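Local coordinates for protein unsaturated glucuronyl hydrolase (Streptococcus agalactiae, PDB 2ZZR) that hydrolyses unsaturated hyaluronan, chondroitin and heparin disaccharides, releasing the unsaturated uronic acid, at residues F156-G161 with E167-I172; E148-K153 with A198-Y203; K34-L39 with W78-Y83; I41-F46 with G71-C76. All blocks are in the same frame, centred on the assembly; numbering follows the deposited sequence.

Interaction 1 of 4, residues F156-G161 with E167-I172; sequences FIQAWG and EHYRLI
The guanidinium of Arg170 is turned nearly perpendicular to the indole of Trp160, the two planes 81° apart, with NH1 over one face in a cation-pi contact: CZ of Arg170 lies 4.5 Å from the centroid of the six-membered ring of Trp160, almost on the ring normal. The same group reaches back to the main chain. NH2 of Arg170 donates to Trp160 O at 2.8 Å and to His168 O at 3.0 Å, both acceptors close to the guanidinium plane, while NH1 adds a weak bond to Trp160 O; these bonds and the methyl of Ala159 over one face fix its rotation. At the far end CG of Phe156 lies between backbone N and carbonyl carbon (chi1 68°), which turns the ring edge, CE1 and CZ, to the face of Tyr169 in a T-shaped pair with planes at 82°. Tyr169, the centre of an inverse gamma turn, is anchored at OH by Lys153 O. The chain leaves the two-stranded sheet through strand 156-157 and returns as strand 170-172, which pairs with strand 219-222 of another sheet; a nearly straight backbone hydrogen bond from Ala159 N to Arg170 O, 3.0 Å, and one water linking Ile157 O to Ile172 N tie the passages. CD1 of Ile172 packs at 3.6 Å on CB of Ala159, near Asp174, the probable proton donor; the side chain of Trp160 is about 5 Å from that of Asp114, the probable nucleophile.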
# COMPACT_ATOMS: atom_id res chain seq x y z
N PHE A 156 1.31 -8.45 -18.31
CA PHE A 156 1.62 -7.69 -17.10
C PHE A 156 1.89 -6.22 -17.43
O PHE A 156 2.18 -5.87 -18.58
CB PHE A 156 2.84 -8.29 -16.39
CG PHE A 156 4.13 -8.13 -17.17
CD1 PHE A 156 4.46 -9.05 -18.16
CD2 PHE A 156 4.99 -7.07 -16.90
CE1 PHE A 156 5.64 -8.90 -18.90
CE2 PHE A 156 6.18 -6.92 -17.63
CZ PHE A 156 6.50 -7.84 -18.63
N ILE A 157 1.77 -5.38 -16.41
CA ILE A 157 2.10 -3.96 -16.53
C ILE A 157 3.59 -3.81 -16.22
O ILE A 157 4.04 -4.13 -15.11
CB ILE A 157 1.27 -3.08 -15.56
CG1 ILE A 157 -0.22 -3.22 -15.88
CG2 ILE A 157 1.72 -1.61 -15.61
CD1 ILE A 157 -1.13 -2.76 -14.78
N GLN A 158 4.35 -3.35 -17.21
CA GLN A 158 5.79 -3.21 -17.04
C GLN A 158 6.14 -2.05 -16.12
O GLN A 158 5.57 -0.96 -16.24
CB GLN A 158 6.50 -3.05 -18.39
CG GLN A 158 8.02 -3.25 -18.30
CD GLN A 158 8.77 -2.89 -19.57
OE1 GLN A 158 9.91 -2.40 -19.51
NE2 GLN A 158 8.15 -3.13 -20.71
N ALA A 159 7.09 -2.30 -15.22
CA ALA A 159 7.63 -1.26 -14.35
C ALA A 159 8.40 -0.22 -15.17
O ALA A 159 8.65 -0.42 -16.37
CB ALA A 159 8.53 -1.89 -13.30
N TRP A 160 8.75 0.90 -14.52
CA TRP A 160 9.52 1.97 -15.15
C TRP A 160 10.76 1.46 -15.89
O TRP A 160 11.35 0.44 -15.52
CB TRP A 160 9.93 3.04 -14.12
CG TRP A 160 10.48 2.50 -12.83
CD1 TRP A 160 9.78 2.27 -11.67
CD2 TRP A 160 11.84 2.14 -12.55
NE1 TRP A 160 10.62 1.79 -10.70
CE2 TRP A 160 11.89 1.70 -11.21
CE3 TRP A 160 13.02 2.15 -13.30
CZ2 TRP A 160 13.07 1.27 -10.60
CZ3 TRP A 160 14.20 1.73 -12.70
CH2 TRP A 160 14.22 1.28 -11.36
N GLY A 161 11.13 2.20 -16.94
CA GLY A 161 12.22 1.81 -17.82
C GLY A 161 11.77 1.83 -19.27
O GLY A 161 10.71 2.37 -19.60
N GLU A 167 16.07 -6.12 -20.63
CA GLU A 167 16.72 -5.89 -19.34
C GLU A 167 15.85 -5.10 -18.35
O GLU A 167 16.19 -5.00 -17.17
CB GLU A 167 18.09 -5.21 -19.52
CG GLU A 167 19.03 -5.93 -20.50
CD GLU A 167 19.22 -7.41 -20.20
OE1 GLU A 167 19.28 -8.21 -21.16
OE2 GLU A 167 19.30 -7.79 -19.00
N HIS A 168 14.74 -4.56 -18.85
CA HIS A 168 13.77 -3.81 -18.04
C HIS A 168 12.40 -4.50 -18.01
O HIS A 168 11.47 -3.98 -17.40
CB HIS A 168 13.56 -2.41 -18.62
CG HIS A 168 14.76 -1.53 -18.55
ND1 HIS A 168 14.73 -0.20 -18.92
CD2 HIS A 168 16.03 -1.77 -18.13
CE1 HIS A 168 15.92 0.33 -18.76
NE2 HIS A 168 16.73 -0.59 -18.28
N TYR A 169 12.29 -5.64 -18.69
CA TYR A 169 11.00 -6.26 -18.98
C TYR A 169 10.50 -7.05 -17.77
O TYR A 169 10.69 -8.27 -17.66
CB TYR A 169 11.13 -7.16 -20.21
CG TYR A 169 9.84 -7.47 -20.92
CD1 TYR A 169 9.19 -6.50 -21.69
CD2 TYR A 169 9.28 -8.74 -20.86
CE1 TYR A 169 8.01 -6.79 -22.36
CE2 TYR A 169 8.10 -9.04 -21.53
CZ TYR A 169 7.48 -8.07 -22.28
OH TYR A 169 6.31 -8.35 -22.95
N ARG A 170 9.88 -6.33 -16.84
CA ARG A 170 9.61 -6.88 -15.52
C ARG A 170 8.40 -6.21 -14.89
O ARG A 170 8.02 -5.10 -15.28
CB ARG A 170 10.84 -6.69 -14.62
CG ARG A 170 11.02 -5.24 -14.13
CD ARG A 170 12.49 -4.82 -14.04
NE ARG A 170 12.63 -3.56 -13.30
CZ ARG A 170 12.39 -2.35 -13.81
NH1 ARG A 170 12.54 -1.28 -13.03
NH2 ARG A 170 12.00 -2.20 -15.07
N LEU A 171 7.80 -6.91 -13.92
CA LEU A 171 6.80 -6.31 -13.04
C LEU A 171 7.38 -6.17 -11.64
O LEU A 171 8.35 -6.86 -11.29
CB LEU A 171 5.51 -7.14 -13.02
CG LEU A 171 5.51 -8.59 -12.51
CD1 LEU A 171 5.57 -8.70 -10.98
CD2 LEU A 171 4.29 -9.35 -13.03
N ILE A 172 6.79 -5.30 -10.84
CA ILE A 172 7.18 -5.14 -9.44
C ILE A 172 5.93 -5.39 -8.59
O ILE A 172 4.82 -5.09 -9.03
CB ILE A 172 7.81 -3.74 -9.19
CG1 ILE A 172 9.11 -3.61 -10.01
CG2 ILE A 172 8.09 -3.50 -7.71
CD1 ILE A 172 9.76 -2.24 -9.97
O HOH W 1 5.09 -3.48 -12.53

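Interaction 2 of 4, residues E148-K153 with A198-Y203; sequences ERYQEK and AVNHFY
CG of Tyr150 lies opposite its backbone N (chi1 179°), which carries the hydroxyl across to Asn200, whose own CG sits next to the backbone N. In the asparagine OD1 nearly eclipses CA, and this turns ND2 to the far side, toward the phenol. These settings produce the bond: Asn200 ND2 donates to Tyr150 OH over 2.8 Å, with an N-H...O angle of 166°. The hydroxyl lies close to the amide plane, so the N-H is used in its natural direction. Ring and amide are inclined by 28°, and the amide nitrogen, ND2 of Asn200, approaches the hydroxyl end of the ring obliquely, 4.0 Å from CZ of Tyr150. The backbones remain well apart; even the nearest CA atoms, those of Tyr150 and His201, are 8.5 Å from each other, and the partly exposed side chains of Tyr150 and Asn200 bridge the gap while burying just 95 Å² in all. The join is a single side-chain hydrogen bond at the surface, away from the active site, between a strand and a helix. Tyr150 belongs to strand 150-151, paired antiparallel with strand 156-157, and Asn200 to helix 192-209. One residue on, His201 of that helix accepts the backbone N-H of Ile157 at ND1, a second tie to the little sheet, while Phe202 and Tyr203 pack on Met262 of helix 245-262.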
# COMPACT_ATOMS: atom_id res chain seq x y z
N GLU A 148 -0.87 2.10 -20.83
CA GLU A 148 0.20 2.24 -21.83
C GLU A 148 1.38 1.30 -21.58
O GLU A 148 2.14 0.98 -22.51
CB GLU A 148 0.72 3.68 -21.89
CG GLU A 148 -0.26 4.73 -22.40
CD GLU A 148 0.27 6.15 -22.26
OE1 GLU A 148 1.46 6.33 -21.91
OE2 GLU A 148 -0.52 7.09 -22.50
N ARG A 149 1.56 0.87 -20.33
CA ARG A 149 2.68 0.01 -19.96
C ARG A 149 2.36 -1.49 -20.00
O ARG A 149 3.22 -2.32 -19.70
CB ARG A 149 3.27 0.42 -18.61
CG ARG A 149 3.73 1.87 -18.56
CD ARG A 149 4.66 2.14 -17.38
NE ARG A 149 5.99 1.56 -17.57
CZ ARG A 149 6.95 2.09 -18.33
NH1 ARG A 149 6.75 3.23 -18.98
NH2 ARG A 149 8.12 1.47 -18.43
N TYR A 150 1.13 -1.84 -20.39
CA TYR A 150 0.73 -3.24 -20.46
C TYR A 150 1.47 -3.98 -21.57
O TYR A 150 1.54 -3.50 -22.70
CB TYR A 150 -0.78 -3.37 -20.68
CG TYR A 150 -1.25 -4.81 -20.78
CD1 TYR A 150 -1.73 -5.32 -21.99
CD2 TYR A 150 -1.21 -5.65 -19.67
CE1 TYR A 150 -2.16 -6.65 -22.09
CE2 TYR A 150 -1.63 -6.97 -19.76
CZ TYR A 150 -2.11 -7.46 -20.97
OH TYR A 150 -2.53 -8.76 -21.05
N GLN A 151 1.99 -5.16 -21.23
CA GLN A 151 2.66 -6.04 -22.17
C GLN A 151 1.85 -7.31 -22.41
O GLN A 151 1.68 -8.12 -21.49
CB GLN A 151 4.06 -6.38 -21.67
CG GLN A 151 4.99 -5.17 -21.51
CD GLN A 151 5.37 -4.50 -22.84
OE1 GLN A 151 5.98 -3.43 -22.85
NE2 GLN A 151 5.00 -5.13 -23.96
N GLU A 152 1.37 -7.49 -23.64
CA GLU A 152 0.61 -8.69 -24.02
C GLU A 152 1.40 -9.98 -23.86
O GLU A 152 0.84 -11.02 -23.53
CB GLU A 152 0.11 -8.56 -25.46
CG GLU A 152 -1.05 -7.60 -25.64
CD GLU A 152 -1.54 -7.50 -27.08
OE1 GLU A 152 -2.43 -6.66 -27.35
OE2 GLU A 152 -1.03 -8.26 -27.94
N LYS A 153 2.71 -9.90 -24.09
CA LYS A 153 3.59 -11.05 -23.93
C LYS A 153 4.03 -11.20 -22.47
O LYS A 153 5.03 -10.62 -22.04
CB LYS A 153 4.79 -10.96 -24.89
CG LYS A 153 4.37 -10.95 -26.35
CD LYS A 153 5.55 -11.22 -27.26
CE LYS A 153 5.10 -11.48 -28.70
NZ LYS A 153 4.37 -12.78 -28.81
N ALA A 198 -5.95 -5.72 -15.67
CA ALA A 198 -5.86 -5.89 -14.22
C ALA A 198 -5.80 -7.37 -13.83
O ALA A 198 -4.95 -7.79 -13.03
CB ALA A 198 -7.02 -5.18 -13.52
N VAL A 199 -6.70 -8.16 -14.40
CA VAL A 199 -6.77 -9.58 -14.09
C VAL A 199 -5.50 -10.32 -14.55
O VAL A 199 -4.92 -11.08 -13.77
CB VAL A 199 -8.04 -10.22 -14.71
CG1 VAL A 199 -8.00 -11.73 -14.60
CG2 VAL A 199 -9.27 -9.65 -14.02
N ASN A 200 -5.08 -10.07 -15.79
CA ASN A 200 -3.87 -10.69 -16.33
C ASN A 200 -2.67 -10.35 -15.49
O ASN A 200 -1.86 -11.22 -15.16
CB ASN A 200 -3.62 -10.26 -17.78
CG ASN A 200 -4.58 -10.90 -18.76
OD1 ASN A 200 -5.37 -11.77 -18.39
ND2 ASN A 200 -4.52 -10.47 -20.02
N HIS A 201 -2.55 -9.06 -15.14
CA HIS A 201 -1.45 -8.61 -14.29
C HIS A 201 -1.50 -9.28 -12.93
O HIS A 201 -0.46 -9.67 -12.40
CB HIS A 201 -1.44 -7.09 -14.10
CG HIS A 201 -0.31 -6.63 -13.24
ND1 HIS A 201 0.91 -6.26 -13.76
CD2 HIS A 201 -0.19 -6.55 -11.89
CE1 HIS A 201 1.73 -5.94 -12.77
NE2 HIS A 201 1.08 -6.12 -11.63
N PHE A 202 -2.69 -9.42 -12.36
CA PHE A 202 -2.80 -10.09 -11.09
C PHE A 202 -2.22 -11.51 -11.14
O PHE A 202 -1.40 -11.87 -10.31
CB PHE A 202 -4.23 -10.15 -10.53
CG PHE A 202 -4.28 -10.87 -9.22
CD1 PHE A 202 -3.99 -10.19 -8.03
CD2 PHE A 202 -4.47 -12.25 -9.17
CE1 PHE A 202 -3.95 -10.87 -6.81
CE2 PHE A 202 -4.43 -12.94 -7.97
CZ PHE A 202 -4.17 -12.24 -6.78
N TYR A 203 -2.65 -12.30 -12.12
CA TYR A 203 -2.19 -13.69 -12.21
C TYR A 203 -0.71 -13.81 -12.54
O TYR A 203 -0.04 -14.69 -12.03
CB TYR A 203 -3.05 -14.51 -13.17
CG TYR A 203 -4.42 -14.82 -12.60
CD1 TYR A 203 -5.57 -14.30 -13.18
CD2 TYR A 203 -4.55 -15.61 -11.45
CE1 TYR A 203 -6.83 -14.58 -12.65
CE2 TYR A 203 -5.81 -15.89 -10.91
CZ TYR A 203 -6.94 -15.37 -11.52
OH TYR A 203 -8.19 -15.64 -11.00

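Interaction 3 of 4, residues K34-L39 with W78-Y83; sequences KALKQL and WLAYEY
Leu36 points its CB toward helix 70-84 and meets Ala80 from CG outward. CG of Leu36 is already 3.8 Å from CB of Ala80. At the fork the branches part: CD1 of Leu36 settles on the alanine, 3.6 Å from Ala80 CB and 4.0 Å from Ala80 CA, whereas CD2 of Leu36 leans mainly on CD2 of Tyr83, at 3.6 Å, and is still near the Ala80 methyl. A chi1 of -99°, some way from a staggered value, sets the fork against two residues one turn of the opposing helix apart. The Tyr83 ring, its CG beside the carbonyl carbon (chi1 -179°), lies aslant to the leucine and offers a ring carbon; its hydroxyl is hydrogen-bonded to Glu33 of helix 25-46. Leu39 adds its CD1, 3.9 Å from CB of Ala80, so the alanine methyl has leucines from successive turns of helix 25-46 against it. The short segment axes pass 10.8 Å apart with their N-to-C directions at 123°, and the CA atoms of Leu36 and Ala80 are the closest pair at 6.5 Å. In the alpha barrel, Leu89 of helix 87-105 also touches Ala80, and Leu383 of helix 376-390 touches Leu39. Between 34-39 and 78-83 all contacts are carbon to carbon, so these segments are held by dispersion and the hydrophobic effect; the Tyr83-Glu33 hydrogen bond adds a polar tie between the same two helices.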
# COMPACT_ATOMS: atom_id res chain seq x y z
N LYS A 34 -4.73 12.73 17.37
CA LYS A 34 -3.29 13.06 17.43
C LYS A 34 -2.70 13.18 16.02
O LYS A 34 -1.93 14.10 15.75
CB LYS A 34 -2.53 12.02 18.27
CG LYS A 34 -1.08 12.43 18.61
CD LYS A 34 -0.41 11.45 19.57
CE LYS A 34 -0.08 10.13 18.89
NZ LYS A 34 0.77 9.26 19.74
N ALA A 35 -3.07 12.27 15.13
CA ALA A 35 -2.63 12.34 13.73
C ALA A 35 -3.12 13.62 13.05
O ALA A 35 -2.36 14.28 12.33
CB ALA A 35 -3.11 11.10 12.95
N LEU A 36 -4.38 13.97 13.29
CA LEU A 36 -4.97 15.17 12.68
C LEU A 36 -4.31 16.47 13.14
O LEU A 36 -4.14 17.39 12.34
CB LEU A 36 -6.49 15.21 12.89
CG LEU A 36 -7.29 14.71 11.69
CD1 LEU A 36 -6.89 13.29 11.26
CD2 LEU A 36 -8.79 14.80 11.95
N LYS A 37 -3.91 16.53 14.41
CA LYS A 37 -3.16 17.67 14.93
C LYS A 37 -1.87 17.88 14.14
O LYS A 37 -1.52 19.01 13.79
CB LYS A 37 -2.84 17.48 16.41
CG LYS A 37 -4.04 17.71 17.33
CD LYS A 37 -3.68 17.38 18.76
CE LYS A 37 -4.89 17.47 19.67
NZ LYS A 37 -4.52 17.05 21.05
N GLN A 38 -1.18 16.78 13.83
CA GLN A 38 0.01 16.84 12.98
C GLN A 38 -0.32 17.24 11.54
O GLN A 38 0.41 18.02 10.94
CB GLN A 38 0.78 15.51 13.01
CG GLN A 38 2.19 15.59 12.39
CD GLN A 38 3.06 16.66 13.04
OE1 GLN A 38 3.41 16.55 14.22
NE2 GLN A 38 3.40 17.70 12.29
N LEU A 39 -1.42 16.71 11.00
CA LEU A 39 -1.83 17.05 9.64
C LEU A 39 -2.15 18.53 9.47
O LEU A 39 -1.77 19.14 8.47
CB LEU A 39 -3.02 16.20 9.17
CG LEU A 39 -2.77 14.71 8.87
CD1 LEU A 39 -4.04 14.09 8.31
CD2 LEU A 39 -1.60 14.52 7.89
N TRP A 78 -7.86 13.59 2.77
CA TRP A 78 -9.21 13.07 2.54
C TRP A 78 -9.68 12.19 3.70
O TRP A 78 -10.85 12.25 4.09
CB TRP A 78 -9.34 12.30 1.22
CG TRP A 78 -9.33 13.16 -0.02
CD1 TRP A 78 -8.52 13.01 -1.11
CD2 TRP A 78 -10.18 14.28 -0.29
NE1 TRP A 78 -8.82 13.97 -2.05
CE2 TRP A 78 -9.83 14.77 -1.57
CE3 TRP A 78 -11.20 14.93 0.42
CZ2 TRP A 78 -10.45 15.88 -2.15
CZ3 TRP A 78 -11.82 16.04 -0.16
CH2 TRP A 78 -11.45 16.50 -1.43
N LEU A 79 -8.78 11.37 4.24
CA LEU A 79 -9.13 10.54 5.39
C LEU A 79 -9.52 11.40 6.59
O LEU A 79 -10.52 11.13 7.25
CB LEU A 79 -7.98 9.62 5.78
CG LEU A 79 -7.75 8.47 4.80
CD1 LEU A 79 -6.48 7.76 5.20
CD2 LEU A 79 -8.94 7.50 4.79
N ALA A 80 -8.73 12.44 6.83
CA ALA A 80 -9.01 13.41 7.90
C ALA A 80 -10.36 14.09 7.65
O ALA A 80 -11.15 14.27 8.59
CB ALA A 80 -7.89 14.45 7.98
N TYR A 81 -10.62 14.44 6.39
CA TYR A 81 -11.87 15.08 5.99
C TYR A 81 -13.09 14.19 6.25
O TYR A 81 -14.14 14.68 6.66
CB TYR A 81 -11.82 15.49 4.51
CG TYR A 81 -13.10 16.10 4.00
CD1 TYR A 81 -13.92 15.41 3.11
CD2 TYR A 81 -13.51 17.36 4.43
CE1 TYR A 81 -15.11 15.96 2.65
CE2 TYR A 81 -14.70 17.92 3.98
CZ TYR A 81 -15.49 17.22 3.09
OH TYR A 81 -16.66 17.77 2.63
N GLU A 82 -12.94 12.89 6.01
CA GLU A 82 -14.01 11.94 6.34
C GLU A 82 -14.29 11.90 7.83
O GLU A 82 -15.43 11.69 8.24
CB GLU A 82 -13.66 10.55 5.85
CG GLU A 82 -13.60 10.46 4.34
CD GLU A 82 -13.77 9.05 3.85
OE1 GLU A 82 -12.93 8.59 3.05
OE2 GLU A 82 -14.74 8.40 4.28
N TYR A 83 -13.25 12.11 8.62
CA TYR A 83 -13.37 12.08 10.07
C TYR A 83 -14.08 13.31 10.64
O TYR A 83 -14.92 13.17 11.52
CB TYR A 83 -12.00 11.91 10.73
CG TYR A 83 -12.07 11.85 12.24
CD1 TYR A 83 -12.48 10.69 12.88
CD2 TYR A 83 -11.72 12.96 13.02
CE1 TYR A 83 -12.55 10.62 14.26
CE2 TYR A 83 -11.79 12.90 14.40
CZ TYR A 83 -12.20 11.73 15.02
OH TYR A 83 -12.27 11.66 16.39

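Interaction 4 of 4, residues I41-F46 with G71-C76; sequences INIDYF and GFWTGC
Segments 41-46 and 71-76, of helices 25-46 and 70-84, run roughly antiparallel, with N-to-C directions at 141° and segment axes 12.2 Å apart; even their nearest CA atoms, those of Ile43 and Trp73, are separated by 9.7 Å. Trp73 bridges that width. Its chi1 of 166° places CG beside the carbonyl carbon and sends the six-membered part of the indole toward helix 25-46, where three side chains meet it. Phe46 sets its edge over one face in an edge-to-face pair, with planes at 71°, centroids 5.0 Å apart and Phe46 CD2 at 3.7 Å from Trp73 CH2. CG1 of Ile43 comes to 4.0 Å from Trp73 CZ2, its side chain crossing the indole at about a right angle, and CB of Asn42 touches CH2 of Trp73 at 3.8 Å. The asparagine amide is engaged with Gly354 N, Arg355 O and the side chain of Gln38, so toward the tryptophan it presents a methylene. Pro51 of strand 50-56 packs on both Phe46 and Trp73. The joint between these alpha-barrel helices is thus made of aromatic and aliphatic surface, with the T-shaped pair probably adding a modest electrostatic attraction between ring-edge hydrogens and the indole pi cloud.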
# COMPACT_ATOMS: atom_id res chain seq x y z
N ILE A 41 -0.95 21.06 11.30
CA ILE A 41 0.37 21.70 11.37
C ILE A 41 1.11 21.58 10.02
O ILE A 41 1.74 22.54 9.57
CB ILE A 41 1.21 21.10 12.54
CG1 ILE A 41 0.64 21.57 13.89
CG2 ILE A 41 2.69 21.47 12.42
CD1 ILE A 41 1.21 20.86 15.09
N ASN A 42 0.99 20.42 9.37
CA ASN A 42 1.64 20.20 8.08
C ASN A 42 0.97 20.85 6.87
O ASN A 42 1.65 21.16 5.89
CB ASN A 42 1.88 18.71 7.84
CG ASN A 42 3.00 18.16 8.72
OD1 ASN A 42 3.68 18.91 9.42
ND2 ASN A 42 3.18 16.84 8.68
N ILE A 43 -0.34 21.06 6.91
CA ILE A 43 -1.03 21.78 5.83
C ILE A 43 -0.40 23.17 5.65
O ILE A 43 -0.22 23.65 4.53
CB ILE A 43 -2.57 21.88 6.08
CG1 ILE A 43 -3.22 20.51 5.86
CG2 ILE A 43 -3.22 22.92 5.15
CD1 ILE A 43 -4.72 20.47 6.15
N ASP A 44 -0.06 23.80 6.77
CA ASP A 44 0.60 25.10 6.76
C ASP A 44 2.07 25.00 6.32
O ASP A 44 2.57 25.89 5.63
CB ASP A 44 0.48 25.75 8.14
CG ASP A 44 -0.97 26.04 8.53
OD1 ASP A 44 -1.78 26.42 7.66
OD2 ASP A 44 -1.29 25.91 9.73
N TYR A 45 2.73 23.92 6.72
CA TYR A 45 4.12 23.65 6.34
C TYR A 45 4.28 23.38 4.84
O TYR A 45 5.18 23.95 4.20
CB TYR A 45 4.67 22.47 7.17
CG TYR A 45 6.12 22.11 6.91
CD1 TYR A 45 6.45 20.91 6.27
CD2 TYR A 45 7.16 22.95 7.31
CE1 TYR A 45 7.77 20.56 6.03
CE2 TYR A 45 8.50 22.60 7.07
CZ TYR A 45 8.79 21.41 6.43
OH TYR A 45 10.10 21.06 6.20
N PHE A 46 3.41 22.54 4.28
CA PHE A 46 3.50 22.19 2.86
C PHE A 46 2.82 23.17 1.92
O PHE A 46 3.22 23.31 0.77
CB PHE A 46 2.99 20.76 2.61
CG PHE A 46 3.78 19.70 3.33
CD1 PHE A 46 5.15 19.57 3.11
CD2 PHE A 46 3.16 18.84 4.23
CE1 PHE A 46 5.89 18.61 3.78
CE2 PHE A 46 3.90 17.87 4.91
CZ PHE A 46 5.26 17.76 4.68
N GLY A 71 0.34 11.41 -3.95
CA GLY A 71 -1.06 11.02 -3.67
C GLY A 71 -1.32 10.62 -2.23
O GLY A 71 -2.45 10.77 -1.75
N PHE A 72 -0.30 10.12 -1.54
CA PHE A 72 -0.43 9.70 -0.14
C PHE A 72 -0.68 10.89 0.79
O PHE A 72 -1.41 10.76 1.77
CB PHE A 72 0.80 8.91 0.33
CG PHE A 72 0.96 7.59 -0.37
CD1 PHE A 72 -0.00 6.58 -0.24
CD2 PHE A 72 2.09 7.34 -1.15
CE1 PHE A 72 0.15 5.36 -0.89
CE2 PHE A 72 2.25 6.12 -1.80
CZ PHE A 72 1.28 5.13 -1.67
N TRP A 73 -0.09 12.04 0.46
CA TRP A 73 -0.37 13.28 1.19
C TRP A 73 -1.85 13.65 1.08
O TRP A 73 -2.54 13.82 2.09
CB TRP A 73 0.53 14.42 0.69
CG TRP A 73 0.10 15.79 1.15
CD1 TRP A 73 -0.34 16.82 0.35
CD2 TRP A 73 0.04 16.28 2.50
NE1 TRP A 73 -0.65 17.91 1.12
CE2 TRP A 73 -0.44 17.61 2.44
CE3 TRP A 73 0.34 15.72 3.75
CZ2 TRP A 73 -0.62 18.40 3.59
CZ3 TRP A 73 0.16 16.50 4.90
CH2 TRP A 73 -0.31 17.83 4.80
N THR A 74 -2.34 13.76 -0.16
CA THR A 74 -3.75 14.07 -0.43
C THR A 74 -4.67 13.04 0.24
O THR A 74 -5.70 13.40 0.80
CB THR A 74 -4.04 14.15 -1.94
OG1 THR A 74 -3.02 14.92 -2.59
CG2 THR A 74 -5.41 14.79 -2.20
N GLY A 75 -4.27 11.76 0.19
CA GLY A 75 -5.02 10.70 0.88
C GLY A 75 -5.17 10.91 2.38
O GLY A 75 -6.25 10.66 2.93
N CYS A 76 -4.10 11.37 3.03
CA CYS A 76 -4.16 11.71 4.47
C CYS A 76 -5.21 12.81 4.70
O CYS A 76 -6.01 12.73 5.63
CB CYS A 76 -2.80 12.18 5.00
SG CYS A 76 -1.54 10.89 5.19

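In the fold
From the N terminus, helix 25-46 enters first, and its later turns serve both helical contacts. Interaction 3 closes the loop from 34-39 to 78-83; interaction 4, joining 41-46 to 71-76, is nested within it. The hairpin of strands 50-56 and 59-63 lies inside both loops, and Leu39 touches Trp73 and Cys76 where the contacts meet. Interaction 2 then opens at strand 150-151 and closes on helix 192-209, enclosing interaction 1, in which 156-161 with 167-172 closes a short loop of five residues and links the two-stranded sheet to the three-stranded one through strand 170-172. Interactions 1 and 3 have centres about 35 Å apart, on opposite sides of the chain's centre.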